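PDB 1GL4: nidogen-1 from Mus musculus, which binds perlecan, collagen IV and laminin in basement membranes, represented here by its G2 region, an EGF-like domain followed by a beta-barrel. Local coordinates for residues K57-V62 and E169-V174; E72-H77 and S92-T97; V98-L103 and Y260-R265; Y179-H184 and M210-D215. All blocks are in the same frame, centred on the assembly; numbering follows the deposited sequence.

Interaction 1: residues K57-V62 and E169-V174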
loop_
_atom_site.group_PDB
_atom_site.type_symbol
_atom_site.label_atom_id
_atom_site.label_comp_id
_atom_site.label_asym_id
_atom_site.label_seq_id
_atom_site.Cartn_x
_atom_site.Cartn_y
_atom_site.Cartn_z
ATOM N N LYS A 57 6.114 -10.602 -11.685
ATOM C CA LYS A 57 6.182 -11.217 -13.008
ATOM C C LYS A 57 4.760 -11.303 -13.536
ATOM O O LYS A 57 3.818 -11.537 -12.774
ATOM C CB LYS A 57 6.800 -12.623 -12.955
ATOM C CG LYS A 57 5.885 -13.694 -12.388
ATOM C CD LYS A 57 6.403 -15.112 -12.665
ATOM C CE LYS A 57 7.716 -15.410 -11.948
ATOM N NZ LYS A 57 8.119 -16.848 -12.109
ATOM N N GLY A 58 4.602 -11.107 -14.838
ATOM C CA GLY A 58 3.276 -11.170 -15.417
ATOM C C GLY A 58 3.220 -11.681 -16.846
ATOM O O GLY A 58 4.210 -11.655 -17.577
ATOM N N ARG A 59 2.040 -12.164 -17.217
ATOM C CA ARG A 59 1.743 -12.679 -18.553
ATOM C C ARG A 59 0.330 -12.143 -18.758
ATOM O O ARG A 59 -0.648 -12.780 -18.363
ATOM C CB ARG A 59 1.742 -14.212 -18.547
ATOM C CG ARG A 59 1.403 -14.860 -19.886
ATOM C CD ARG A 59 1.291 -16.374 -19.736
ATOM N NE ARG A 59 0.766 -17.024 -20.937
ATOM C CZ ARG A 59 1.434 -17.144 -22.080
ATOM N NH1 ARG A 59 2.664 -16.657 -22.185
ATOM N NH2 ARG A 59 0.872 -17.751 -23.118
ATOM N N ILE A 60 0.229 -10.965 -19.363
ATOM C CA ILE A 60 -1.063 -10.314 -19.540
ATOM C C ILE A 60 -1.494 -9.963 -20.960
ATOM O O ILE A 60 -0.785 -9.260 -21.682
ATOM C CB ILE A 60 -1.103 -9.016 -18.695
ATOM C CG1 ILE A 60 -0.874 -9.363 -17.219
ATOM C CG2 ILE A 60 -2.439 -8.307 -18.875
ATOM C CD1 ILE A 60 -0.686 -8.173 -16.323
ATOM N N PHE A 61 -2.675 -10.442 -21.343
ATOM C CA PHE A 61 -3.235 -10.140 -22.659
ATOM C C PHE A 61 -4.000 -8.815 -22.523
ATOM O O PHE A 61 -4.832 -8.675 -21.629
ATOM C CB PHE A 61 -4.219 -11.232 -23.108
ATOM C CG PHE A 61 -3.594 -12.596 -23.302
ATOM C CD1 PHE A 61 -3.366 -13.439 -22.219
ATOM C CD2 PHE A 61 -3.255 -13.041 -24.578
ATOM C CE1 PHE A 61 -2.810 -14.713 -22.401
ATOM C CE2 PHE A 61 -2.697 -14.312 -24.773
ATOM C CZ PHE A 61 -2.474 -15.149 -23.680
ATOM N N VAL A 62 -3.718 -7.852 -23.396
ATOM C CA VAL A 62 -4.401 -6.557 -23.352
ATOM C C VAL A 62 -5.477 -6.461 -24.436
ATOM O O VAL A 62 -5.230 -6.778 -25.607
ATOM C CB VAL A 62 -3.409 -5.383 -23.553
ATOM C CG1 VAL A 62 -4.158 -4.051 -23.519
ATOM C CG2 VAL A 62 -2.340 -5.408 -22.468
ATOM N N GLU A 169 2.579 -12.403 -8.719
ATOM C CA GLU A 169 2.419 -13.092 -9.998
ATOM C C GLU A 169 1.049 -12.708 -10.585
ATOM O O GLU A 169 0.029 -12.832 -9.910
ATOM C CB GLU A 169 2.513 -14.603 -9.770
ATOM C CG GLU A 169 2.559 -15.436 -11.031
ATOM C CD GLU A 169 2.915 -16.891 -10.752
ATOM O OE1 GLU A 169 3.045 -17.662 -11.729
ATOM O OE2 GLU A 169 3.068 -17.259 -9.564
ATOM N N LEU A 170 1.036 -12.224 -11.827
ATOM C CA LEU A 170 -0.204 -11.812 -12.497
ATOM C C LEU A 170 -0.382 -12.538 -13.826
ATOM O O LEU A 170 0.561 -12.634 -14.613
ATOM C CB LEU A 170 -0.187 -10.309 -12.784
ATOM C CG LEU A 170 0.132 -9.364 -11.624
ATOM C CD1 LEU A 170 0.351 -7.959 -12.175
ATOM C CD2 LEU A 170 -0.997 -9.389 -10.603
ATOM N N GLU A 171 -1.589 -13.036 -14.084
ATOM C CA GLU A 171 -1.859 -13.739 -15.335
ATOM C C GLU A 171 -3.317 -13.648 -15.780
ATOM O O GLU A 171 -4.231 -13.911 -15.005
ATOM C CB GLU A 171 -1.451 -15.210 -15.209
ATOM C CG GLU A 171 -1.746 -16.040 -16.444
ATOM C CD GLU A 171 -1.195 -17.453 -16.347
ATOM O OE1 GLU A 171 -1.444 -18.123 -15.320
ATOM O OE2 GLU A 171 -0.520 -17.891 -17.302
ATOM N N GLY A 172 -3.532 -13.280 -17.039
ATOM C CA GLY A 172 -4.889 -13.184 -17.539
ATOM C C GLY A 172 -5.078 -12.100 -18.579
ATOM O O GLY A 172 -4.136 -11.715 -19.270
ATOM N N ARG A 173 -6.302 -11.594 -18.677
ATOM C CA ARG A 173 -6.629 -10.567 -19.658
ATOM C C ARG A 173 -7.282 -9.345 -19.017
ATOM O O ARG A 173 -8.100 -9.475 -18.105
ATOM C CB ARG A 173 -7.572 -11.167 -20.716
ATOM C CG ARG A 173 -8.039 -10.201 -21.818
ATOM C CD ARG A 173 -8.948 -10.921 -22.821
ATOM N NE ARG A 173 -8.287 -12.068 -23.449
ATOM C CZ ARG A 173 -7.441 -11.984 -24.473
ATOM N NH1 ARG A 173 -7.147 -10.805 -25.010
ATOM N NH2 ARG A 173 -6.869 -13.083 -24.950
ATOM N N VAL A 174 -6.899 -8.162 -19.487
ATOM C CA VAL A 174 -7.471 -6.904 -19.002
ATOM C C VAL A 174 -7.869 -6.054 -20.203
ATOM O O VAL A 174 -7.274 -6.171 -21.280
ATOM C CB VAL A 174 -6.465 -6.090 -18.147
ATOM C CG1 VAL A 174 -6.056 -6.891 -16.904
ATOM C CG2 VAL A 174 -5.242 -5.725 -18.981
#

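Interaction 2: residues E72-H77 and S92-T97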
loop_
_atom_site.group_PDB
_atom_site.type_symbol
_atom_site.label_atom_id
_atom_site.label_comp_id
_atom_site.label_asym_id
_atom_site.label_seq_id
_atom_site.Cartn_x
_atom_site.Cartn_y
_atom_site.Cartn_z
ATOM N N GLU A 72 9.310 -10.158 -16.356
ATOM C CA GLU A 72 9.809 -10.868 -15.192
ATOM C C GLU A 72 10.906 -10.029 -14.552
ATOM O O GLU A 72 11.519 -9.185 -15.209
ATOM C CB GLU A 72 10.349 -12.238 -15.618
ATOM C CG GLU A 72 9.274 -13.139 -16.227
ATOM C CD GLU A 72 9.846 -14.273 -17.061
ATOM O OE1 GLU A 72 10.597 -13.986 -18.017
ATOM O OE2 GLU A 72 9.537 -15.449 -16.766
ATOM N N ASN A 73 11.130 -10.248 -13.263
ATOM C CA ASN A 73 12.155 -9.524 -12.523
ATOM C C ASN A 73 11.854 -8.035 -12.333
ATOM O O ASN A 73 12.768 -7.236 -12.127
ATOM C CB ASN A 73 13.516 -9.692 -13.205
ATOM C CG ASN A 73 14.657 -9.168 -12.357
ATOM O OD1 ASN A 73 14.875 -9.633 -11.235
ATOM N ND2 ASN A 73 15.391 -8.195 -12.885
ATOM N N THR A 74 10.581 -7.660 -12.413
ATOM C CA THR A 74 10.182 -6.271 -12.196
ATOM C C THR A 74 10.168 -6.055 -10.680
ATOM O O THR A 74 9.758 -6.949 -9.935
ATOM C CB THR A 74 8.775 -5.994 -12.767
ATOM O OG1 THR A 74 8.823 -6.057 -14.198
ATOM C CG2 THR A 74 8.278 -4.611 -12.341
ATOM N N ASP A 75 10.621 -4.884 -10.228
ATOM C CA ASP A 75 10.672 -4.567 -8.796
ATOM C C ASP A 75 9.420 -3.903 -8.223
ATOM O O ASP A 75 8.761 -3.111 -8.898
ATOM C CB ASP A 75 11.845 -3.630 -8.490
ATOM C CG ASP A 75 13.192 -4.256 -8.773
ATOM O OD1 ASP A 75 13.488 -5.324 -8.204
ATOM O OD2 ASP A 75 13.961 -3.668 -9.562
ATOM N N LEU A 76 9.110 -4.227 -6.969
ATOM C CA LEU A 76 7.989 -3.612 -6.258
ATOM C C LEU A 76 8.567 -3.083 -4.948
ATOM O O LEU A 76 9.233 -3.821 -4.217
ATOM C CB LEU A 76 6.871 -4.627 -5.964
ATOM C CG LEU A 76 5.619 -4.050 -5.280
ATOM C CD1 LEU A 76 4.427 -4.949 -5.543
ATOM C CD2 LEU A 76 5.849 -3.892 -3.777
ATOM N N HIS A 77 8.343 -1.801 -4.673
ATOM C CA HIS A 77 8.821 -1.169 -3.447
ATOM C C HIS A 77 7.651 -0.399 -2.827
ATOM O O HIS A 77 7.003 0.408 -3.497
ATOM C CB HIS A 77 9.969 -0.202 -3.757
ATOM C CG HIS A 77 10.547 0.458 -2.546
ATOM N ND1 HIS A 77 11.394 -0.194 -1.674
ATOM C CD2 HIS A 77 10.373 1.703 -2.039
ATOM C CE1 HIS A 77 11.716 0.620 -0.684
ATOM N NE2 HIS A 77 11.109 1.777 -0.882
ATOM N N SER A 92 8.409 -0.708 -10.908
ATOM C CA SER A 92 9.103 -0.241 -12.098
ATOM C C SER A 92 9.826 -1.228 -12.963
ATOM O O SER A 92 10.475 -2.159 -12.496
ATOM C CB SER A 92 10.064 0.889 -11.780
ATOM O OG SER A 92 10.613 1.363 -13.002
ATOM N N THR A 93 9.745 -0.894 -14.244
ATOM C CA THR A 93 10.244 -1.619 -15.382
ATOM C C THR A 93 8.941 -2.286 -15.774
ATOM O O THR A 93 8.805 -3.505 -15.764
ATOM C CB THR A 93 11.336 -2.659 -15.054
ATOM O OG1 THR A 93 10.841 -3.618 -14.110
ATOM C CG2 THR A 93 12.581 -1.957 -14.507
ATOM N N ILE A 94 7.954 -1.434 -16.034
ATOM C CA ILE A 94 6.634 -1.860 -16.477
ATOM C C ILE A 94 6.515 -1.264 -17.875
ATOM O O ILE A 94 6.566 -0.046 -18.036
ATOM C CB ILE A 94 5.506 -1.294 -15.578
ATOM C CG1 ILE A 94 5.434 -2.072 -14.256
ATOM C CG2 ILE A 94 4.171 -1.387 -16.305
ATOM C CD1 ILE A 94 4.984 -3.523 -14.406
ATOM N N PRO A 95 6.370 -2.122 -18.901
ATOM C CA PRO A 95 6.247 -1.740 -20.315
ATOM C C PRO A 95 5.067 -0.820 -20.603
ATOM O O PRO A 95 3.997 -0.984 -20.022
ATOM C CB PRO A 95 6.089 -3.085 -21.026
ATOM C CG PRO A 95 6.754 -4.056 -20.097
ATOM C CD PRO A 95 6.288 -3.584 -18.753
ATOM N N GLU A 96 5.270 0.134 -21.512
ATOM C CA GLU A 96 4.223 1.076 -21.895
ATOM C C GLU A 96 3.047 0.330 -22.514
ATOM O O GLU A 96 1.922 0.826 -22.540
ATOM C CB GLU A 96 4.749 2.088 -22.918
ATOM C CG GLU A 96 6.265 2.185 -23.002
ATOM C CD GLU A 96 6.904 0.910 -23.529
ATOM O OE1 GLU A 96 6.504 0.453 -24.622
ATOM O OE2 GLU A 96 7.807 0.369 -22.851
ATOM N N THR A 97 3.321 -0.864 -23.023
ATOM C CA THR A 97 2.298 -1.692 -23.649
ATOM C C THR A 97 1.263 -2.216 -22.656
ATOM O O THR A 97 0.208 -2.709 -23.058
ATOM C CB THR A 97 2.931 -2.902 -24.361
ATOM O OG1 THR A 97 3.786 -3.598 -23.447
ATOM C CG2 THR A 97 3.744 -2.447 -25.570
#

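Interaction 3: residues V98-L103 and Y260-R265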
loop_
_atom_site.group_PDB
_atom_site.type_symbol
_atom_site.label_atom_id
_atom_site.label_comp_id
_atom_site.label_asym_id
_atom_site.label_seq_id
_atom_site.Cartn_x
_atom_site.Cartn_y
_atom_site.Cartn_z
ATOM N N VAL A 98 1.552 -2.110 -21.363
ATOM C CA VAL A 98 0.620 -2.608 -20.357
ATOM C C VAL A 98 0.418 -1.613 -19.213
ATOM O O VAL A 98 -0.565 -1.696 -18.477
ATOM C CB VAL A 98 1.110 -3.968 -19.783
ATOM C CG1 VAL A 98 2.246 -3.745 -18.778
ATOM C CG2 VAL A 98 -0.049 -4.715 -19.139
ATOM N N GLY A 99 1.348 -0.670 -19.086
ATOM C CA GLY A 99 1.288 0.328 -18.031
ATOM C C GLY A 99 -0.030 1.057 -17.834
ATOM O O GLY A 99 -0.535 1.140 -16.714
ATOM N N TYR A 100 -0.592 1.602 -18.906
ATOM C CA TYR A 100 -1.849 2.321 -18.776
ATOM C C TYR A 100 -3.024 1.394 -18.471
ATOM O O TYR A 100 -3.923 1.759 -17.719
ATOM C CB TYR A 100 -2.125 3.142 -20.041
ATOM C CG TYR A 100 -1.055 4.174 -20.334
ATOM C CD1 TYR A 100 -0.008 3.895 -21.213
ATOM C CD2 TYR A 100 -1.077 5.424 -19.709
ATOM C CE1 TYR A 100 0.991 4.832 -21.462
ATOM C CE2 TYR A 100 -0.083 6.367 -19.949
ATOM C CZ TYR A 100 0.947 6.065 -20.830
ATOM O OH TYR A 100 1.924 6.997 -21.080
ATOM N N SER A 101 -3.007 0.186 -19.028
ATOM C CA SER A 101 -4.099 -0.755 -18.790
ATOM C C SER A 101 -4.127 -1.360 -17.384
ATOM O O SER A 101 -5.115 -1.981 -17.005
ATOM C CB SER A 101 -4.074 -1.874 -19.837
ATOM O OG SER A 101 -4.399 -1.351 -21.118
ATOM N N LEU A 102 -3.054 -1.184 -16.618
ATOM C CA LEU A 102 -3.004 -1.705 -15.249
ATOM C C LEU A 102 -3.418 -0.630 -14.234
ATOM O O LEU A 102 -3.550 -0.907 -13.036
ATOM C CB LEU A 102 -1.591 -2.193 -14.912
ATOM C CG LEU A 102 -1.009 -3.340 -15.748
ATOM C CD1 LEU A 102 0.429 -3.592 -15.330
ATOM C CD2 LEU A 102 -1.849 -4.592 -15.570
ATOM N N LEU A 103 -3.636 0.591 -14.717
ATOM C CA LEU A 103 -4.008 1.706 -13.843
ATOM C C LEU A 103 -5.181 1.474 -12.892
ATOM O O LEU A 103 -5.157 1.934 -11.751
ATOM C CB LEU A 103 -4.269 2.969 -14.674
ATOM C CG LEU A 103 -3.012 3.705 -15.163
ATOM C CD1 LEU A 103 -3.397 4.852 -16.083
ATOM C CD2 LEU A 103 -2.228 4.225 -13.958
ATOM N N TYR A 260 0.823 6.221 -14.102
ATOM C CA TYR A 260 1.834 5.489 -14.855
ATOM C C TYR A 260 2.658 6.506 -15.626
ATOM O O TYR A 260 2.110 7.315 -16.378
ATOM C CB TYR A 260 1.226 4.495 -15.848
ATOM C CG TYR A 260 2.292 3.829 -16.702
ATOM C CD1 TYR A 260 3.212 2.939 -16.139
ATOM C CD2 TYR A 260 2.442 4.161 -18.054
ATOM C CE1 TYR A 260 4.261 2.402 -16.896
ATOM C CE2 TYR A 260 3.484 3.635 -18.815
ATOM C CZ TYR A 260 4.389 2.758 -18.231
ATOM O OH TYR A 260 5.417 2.246 -18.988
ATOM N N ASN A 261 3.971 6.475 -15.424
ATOM C CA ASN A 261 4.861 7.393 -16.117
ATOM C C ASN A 261 5.678 6.635 -17.159
ATOM O O ASN A 261 6.467 5.744 -16.833
ATOM C CB ASN A 261 5.789 8.101 -15.126
ATOM C CG ASN A 261 6.731 9.072 -15.811
ATOM O OD1 ASN A 261 7.772 8.681 -16.338
ATOM N ND2 ASN A 261 6.355 10.343 -15.833
ATOM N N LYS A 262 5.460 7.001 -18.415
ATOM C CA LYS A 262 6.131 6.387 -19.549
ATOM C C LYS A 262 7.643 6.622 -19.546
ATOM O O LYS A 262 8.415 5.728 -19.892
ATOM C CB LYS A 262 5.521 6.936 -20.842
ATOM C CG LYS A 262 6.085 6.338 -22.110
ATOM C CD LYS A 262 5.448 6.985 -23.333
ATOM C CE LYS A 262 5.922 6.331 -24.621
ATOM N NZ LYS A 262 7.400 6.419 -24.804
ATOM N N GLU A 263 8.061 7.821 -19.149
ATOM C CA GLU A 263 9.480 8.171 -19.125
ATOM C C GLU A 263 10.323 7.275 -18.227
ATOM O O GLU A 263 11.385 6.811 -18.637
ATOM C CB GLU A 263 9.662 9.633 -18.705
ATOM C CG GLU A 263 9.242 10.644 -19.761
ATOM C CD GLU A 263 7.795 10.481 -20.184
ATOM O OE1 GLU A 263 6.906 10.548 -19.307
ATOM O OE2 GLU A 263 7.549 10.286 -21.394
ATOM N N GLU A 264 9.865 7.040 -17.002
ATOM C CA GLU A 264 10.608 6.187 -16.085
ATOM C C GLU A 264 10.007 4.782 -16.046
ATOM O O GLU A 264 10.490 3.911 -15.326
ATOM C CB GLU A 264 10.636 6.807 -14.676
ATOM C CG GLU A 264 11.283 8.196 -14.642
ATOM C CD GLU A 264 11.614 8.693 -13.240
ATOM O OE1 GLU A 264 11.993 9.874 -13.113
ATOM O OE2 GLU A 264 11.511 7.916 -12.266
ATOM N N ARG A 265 8.964 4.569 -16.844
ATOM C CA ARG A 265 8.284 3.276 -16.909
ATOM C C ARG A 265 7.966 2.774 -15.510
ATOM O O ARG A 265 8.326 1.656 -15.132
ATOM C CB ARG A 265 9.152 2.253 -17.639
ATOM C CG ARG A 265 9.366 2.564 -19.102
ATOM C CD ARG A 265 10.139 1.454 -19.776
ATOM N NE ARG A 265 10.166 1.613 -21.225
ATOM C CZ ARG A 265 10.564 0.665 -22.068
ATOM N NH1 ARG A 265 10.968 -0.512 -21.604
ATOM N NH2 ARG A 265 10.555 0.892 -23.376
#

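Interaction 4: residues Y179-H184 and M210-D215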
loop_
_atom_site.group_PDB
_atom_site.type_symbol
_atom_site.label_atom_id
_atom_site.label_comp_id
_atom_site.label_asym_id
_atom_site.label_seq_id
_atom_site.Cartn_x
_atom_site.Cartn_y
_atom_site.Cartn_z
ATOM N N TYR A 179 -3.340 4.896 -24.650
ATOM C CA TYR A 179 -2.035 5.414 -24.253
ATOM C C TYR A 179 -2.196 6.871 -23.816
ATOM O O TYR A 179 -2.827 7.673 -24.513
ATOM C CB TYR A 179 -1.053 5.349 -25.435
ATOM C CG TYR A 179 -0.322 4.031 -25.612
ATOM C CD1 TYR A 179 -0.882 2.825 -25.180
ATOM C CD2 TYR A 179 0.922 3.987 -26.244
ATOM C CE1 TYR A 179 -0.220 1.608 -25.376
ATOM C CE2 TYR A 179 1.589 2.778 -26.447
ATOM C CZ TYR A 179 1.014 1.593 -26.011
ATOM O OH TYR A 179 1.670 0.401 -26.215
ATOM N N GLY A 180 -1.640 7.207 -22.656
ATOM C CA GLY A 180 -1.717 8.574 -22.171
ATOM C C GLY A 180 -2.959 8.935 -21.379
ATOM O O GLY A 180 -3.085 10.063 -20.906
ATOM N N ALA A 181 -3.879 7.990 -21.232
ATOM C CA ALA A 181 -5.098 8.237 -20.476
ATOM C C ALA A 181 -4.800 8.140 -18.979
ATOM O O ALA A 181 -3.745 7.636 -18.579
ATOM C CB ALA A 181 -6.171 7.221 -20.871
ATOM N N SER A 182 -5.720 8.635 -18.157
ATOM C CA SER A 182 -5.564 8.583 -16.706
ATOM C C SER A 182 -6.799 7.907 -16.105
ATOM O O SER A 182 -7.814 7.754 -16.787
ATOM C CB SER A 182 -5.392 9.997 -16.138
ATOM O OG SER A 182 -6.454 10.844 -16.544
ATOM N N VAL A 183 -6.713 7.508 -14.837
ATOM C CA VAL A 183 -7.817 6.823 -14.160
ATOM C C VAL A 183 -8.119 7.396 -12.768
ATOM O O VAL A 183 -7.209 7.793 -12.039
ATOM C CB VAL A 183 -7.495 5.304 -14.021
ATOM C CG1 VAL A 183 -8.486 4.634 -13.096
ATOM C CG2 VAL A 183 -7.522 4.640 -15.391
ATOM N N HIS A 184 -9.397 7.431 -12.401
ATOM C CA HIS A 184 -9.802 7.941 -11.091
ATOM C C HIS A 184 -10.690 6.964 -10.320
ATOM O O HIS A 184 -11.638 6.396 -10.868
ATOM C CB HIS A 184 -10.548 9.270 -11.227
ATOM C CG HIS A 184 -11.026 9.821 -9.918
ATOM N ND1 HIS A 184 -10.165 10.182 -8.901
ATOM C CD2 HIS A 184 -12.275 10.052 -9.448
ATOM C CE1 HIS A 184 -10.862 10.610 -7.864
ATOM N NE2 HIS A 184 -12.146 10.541 -8.170
ATOM N N MET A 210 -10.234 8.839 -17.918
ATOM C CA MET A 210 -10.162 10.152 -18.551
ATOM C C MET A 210 -9.264 10.040 -19.786
ATOM O O MET A 210 -8.132 9.551 -19.699
ATOM C CB MET A 210 -9.591 11.184 -17.580
ATOM C CG MET A 210 -10.444 11.418 -16.343
ATOM S SD MET A 210 -9.721 12.667 -15.245
ATOM C CE MET A 210 -10.305 14.183 -16.040
ATOM N N GLU A 211 -9.776 10.487 -20.929
ATOM C CA GLU A 211 -9.048 10.429 -22.197
ATOM C C GLU A 211 -7.762 11.264 -22.207
ATOM O O GLU A 211 -7.641 12.234 -21.463
ATOM C CB GLU A 211 -9.972 10.872 -23.336
ATOM C CG GLU A 211 -11.114 9.901 -23.618
ATOM C CD GLU A 211 -10.642 8.633 -24.320
ATOM O OE1 GLU A 211 -9.948 8.761 -25.350
ATOM O OE2 GLU A 211 -10.964 7.514 -23.855
ATOM N N PRO A 212 -6.789 10.889 -23.062
ATOM C CA PRO A 212 -5.493 11.567 -23.202
ATOM C C PRO A 212 -5.590 13.085 -23.162
ATOM O O PRO A 212 -6.365 13.689 -23.902
ATOM C CB PRO A 212 -4.980 11.055 -24.543
ATOM C CG PRO A 212 -5.495 9.664 -24.569
ATOM C CD PRO A 212 -6.921 9.822 -24.071
ATOM N N ASP A 213 -4.790 13.691 -22.291
ATOM C CA ASP A 213 -4.781 15.139 -22.123
ATOM C C ASP A 213 -4.187 15.867 -23.326
ATOM O O ASP A 213 -3.030 16.293 -23.303
ATOM C CB ASP A 213 -4.011 15.503 -20.851
ATOM C CG ASP A 213 -3.934 16.998 -20.624
ATOM O OD1 ASP A 213 -4.994 17.662 -20.650
ATOM O OD2 ASP A 213 -2.813 17.507 -20.416
ATOM N N GLN A 214 -4.990 15.997 -24.378
ATOM C CA GLN A 214 -4.578 16.683 -25.599
ATOM C C GLN A 214 -5.781 17.424 -26.167
ATOM O O GLN A 214 -6.923 17.149 -25.790
ATOM C CB GLN A 214 -4.050 15.682 -26.630
ATOM C CG GLN A 214 -5.084 14.692 -27.133
ATOM C CD GLN A 214 -4.508 13.720 -28.146
ATOM O OE1 GLN A 214 -3.577 12.973 -27.846
ATOM N NE2 GLN A 214 -5.061 13.726 -29.354
ATOM N N ASP A 215 -5.527 18.364 -27.071
ATOM C CA ASP A 215 -6.604 19.141 -27.668
ATOM C C ASP A 215 -7.699 18.245 -28.239
ATOM O O ASP A 215 -7.432 17.359 -29.050
ATOM C CB ASP A 215 -6.056 20.056 -28.764
ATOM C CG ASP A 215 -7.130 20.934 -29.378
ATOM O OD1 ASP A 215 -7.974 20.404 -30.130
ATOM O OD2 ASP A 215 -7.135 22.151 -29.095
HETATM O O HOH W 1 -2.064 12.323 -21.598
HETATM O O HOH W 2 -5.721 12.097 -18.908
#

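Interaction 1: residues K57-V62 and E169-V174
Arg-173 lays one face of its guanidinium over Phe-61 CB, which sits toward the rim of the group, 3.5 Å from Arg-173 NH1; ring and guanidinium planes are 36° apart. At the edge of the Phe-61 ring and in its plane is Gly-172 O, 3.5 Å from Phe-61 CD1. The bend at chi3 (-58°) turns Arg-173 NE out of the line of its extended aliphatic part, and NH1 is held by hydrogen bonds to Gly-63 O and Ser-65 O. Further back on this face, Arg-59 and Glu-171 run side by side in a long salt bridge, Arg-59 NE to Glu-171 OE2 4.0 Å. The other face is apolar: Ile-60 CG2 meets Val-174 CG2 at 3.8 Å, and Ile-60 CD1 reaches Leu-170 CB. Between the faces, five backbone hydrogen bonds form a parallel ladder, including Phe-61 N to Gly-172 O at 2.8 Å. It continues through the corner at Gly-172, whose backbone angles call for glycine. Strand 49-62 thus has this parallel partner at one edge and antiparallel strand 69-81 at the other, while residues 169-171 pair onward with strand 149-156.

Interaction 2: residues E72-H77 and S92-T97
The open end of the beta-hairpin made by strands 69-81 and 86-92 is where Thr-74 meets Ser-92, Thr-93 and Ile-94. Asp-75 and Ser-92 form an antiparallel hydrogen-bonded pair through Ser-92 N and Asp-75 O, 3.2 Å apart and bent to 143° at the hydrogen. One residue on, a side chain takes over from the backbone: Thr-74 OG1 donates to Thr-93 O at 3.0 Å, from a position tilted 27° out of the carbonyl plane. With Thr-74 OG1 anti to its carbonyl carbon (chi1 -69°), CG2 takes the place anti to the backbone N, and it meets Ile-94 CD1 at 4.0 Å. The Thr-93 hydroxyl is modelled doubtfully close to Ser-92 O, and the contacts that either oxygen makes with the Thr-74 side chain carry little weight. Asp-75 OD1 makes a salt bridge with Lys-55, while Ser-92 OG hydrogen-bonds Arg-265 O. His-77, involved in perlecan binding, turns NE2 to a polar side chain of another protein chain and ND1 to Asn-53 OD1. Here a threonine hydroxyl prolongs the hairpin ladder as the second strand leaves it, beside the perlecan-binding face of the G2 barrel.

Interaction 3: residues V98-L103 and Y260-R265
Tyr-100 and Tyr-260 meet as a T-shaped pair, the edge of Tyr-260 pointing into the face of Tyr-100. Ring centres are 5.0 Å apart and the planes stand at 77°. The atom that does the touching is Tyr-260 CD2, which lies over the centre of the Tyr-100 ring, 3.7 Å from Tyr-100 CZ. In Tyr-260, on strand 248-261, CG lies anti to the backbone N (chi1 175°), and the ring beyond it meets Gly-99 and Tyr-100, in the short, weakly bonded helix 96-99 and the turn that follows it. Tyr-100 is set differently: its CG lies beside the backbone N, anti to the carbonyl carbon (chi1 -60°). The face of Tyr-260 is used as well: Gly-99 CA sits over the ring centre as a CH-pi donor, 3.6 Å from the centroid of Tyr-260 and almost on the ring normal. A glycine is what the spot requires, because a beta carbon on Gly-99 would clash with Tyr-260 CZ. Leu-103 crosses the Tyr-260 side chain at about a right angle, its CD2 3.9 Å from Tyr-260 CB. Past the rings, Tyr-100 OH lies 3.6 Å from Lys-262 CB. No hydrogen bond joins the two segments themselves. Cohesion therefore comes from aromatic and aliphatic surfaces, and the buried polar end of Tyr-260 is satisfied elsewhere, its OH hydrogen-bonding Ile-94 O, which fixes the ring at its far end too.

Interaction 4: residues Y179-H184 and M210-D215
Ser-182 and Met-210 close the last rung of the antiparallel hairpin formed by strands 182-195 and 198-210, at one end of the G2 barrel. They are a hydrogen-bonded pair: Ser-182 N donates to Met-210 O at 3.0 Å, and Met-210 N donates back to Ser-182 O at 2.9 Å. This is the tight part. Ser-182 OG, set between its backbone N and carbonyl carbon (chi1 54°), comes to 3.3 Å from Met-210 CB on the same face of the sheet, while the end of the exposed Met-210 side chain leads away. Ala-181 CB lies 3.3 Å from Met-210 O. Past the rung the ladder ends, but the chains stay close: Ala-181 and Pro-212 have CA atoms 4.3 Å apart, without a direct hydrogen bond between them. The Pro-212 ring packs here as well, its CG 3.3 Å from Tyr-179 O and its CD facing Ala-181 CB more distantly. Gly-180, between Tyr-179 and Ala-181 in the chain, has backbone angles that call for glycine. Glu-211 turns aside, its OE2 hydrogen-bonded to His-221 NE2, and Val-183 points away from Met-210 to pack on Leu-103 and Ile-177. On the loose side, direct bonds give way to water bridges. One water links Ser-182 OG with Glu-211 O, donating to the carbonyl. A second water sits at the inverse gamma turn centred on Asp-213: it donates to Gly-180 O at 2.6 Å and accepts from Asp-213 N at 3.1 Å.

In the fold
Interaction 1 is partly buried and rests on a continuous backbone ladder between strands; interactions 2 and 3 are the buried ones, and interaction 4 lies at the surface with waters in its seams. Interactions 2 and 3 share helix 96-99 and are stitched together by Glu-96 OE2 to Arg-265 NH2, a salt bridge of 2.8 Å. Interaction 3 also packs on interaction 1, where Ile-60 CD1 meets Leu-102 CD2, and on interaction 4, where Tyr-100 lies against Gly-180 and Ala-181. Hydrogen bonding therefore dominates along strands, aromatic and aliphatic packing dominates where helix 96-99 and the residues after it meet the barrel wall, and water bridges appear where the chain runs past the end of a hairpin.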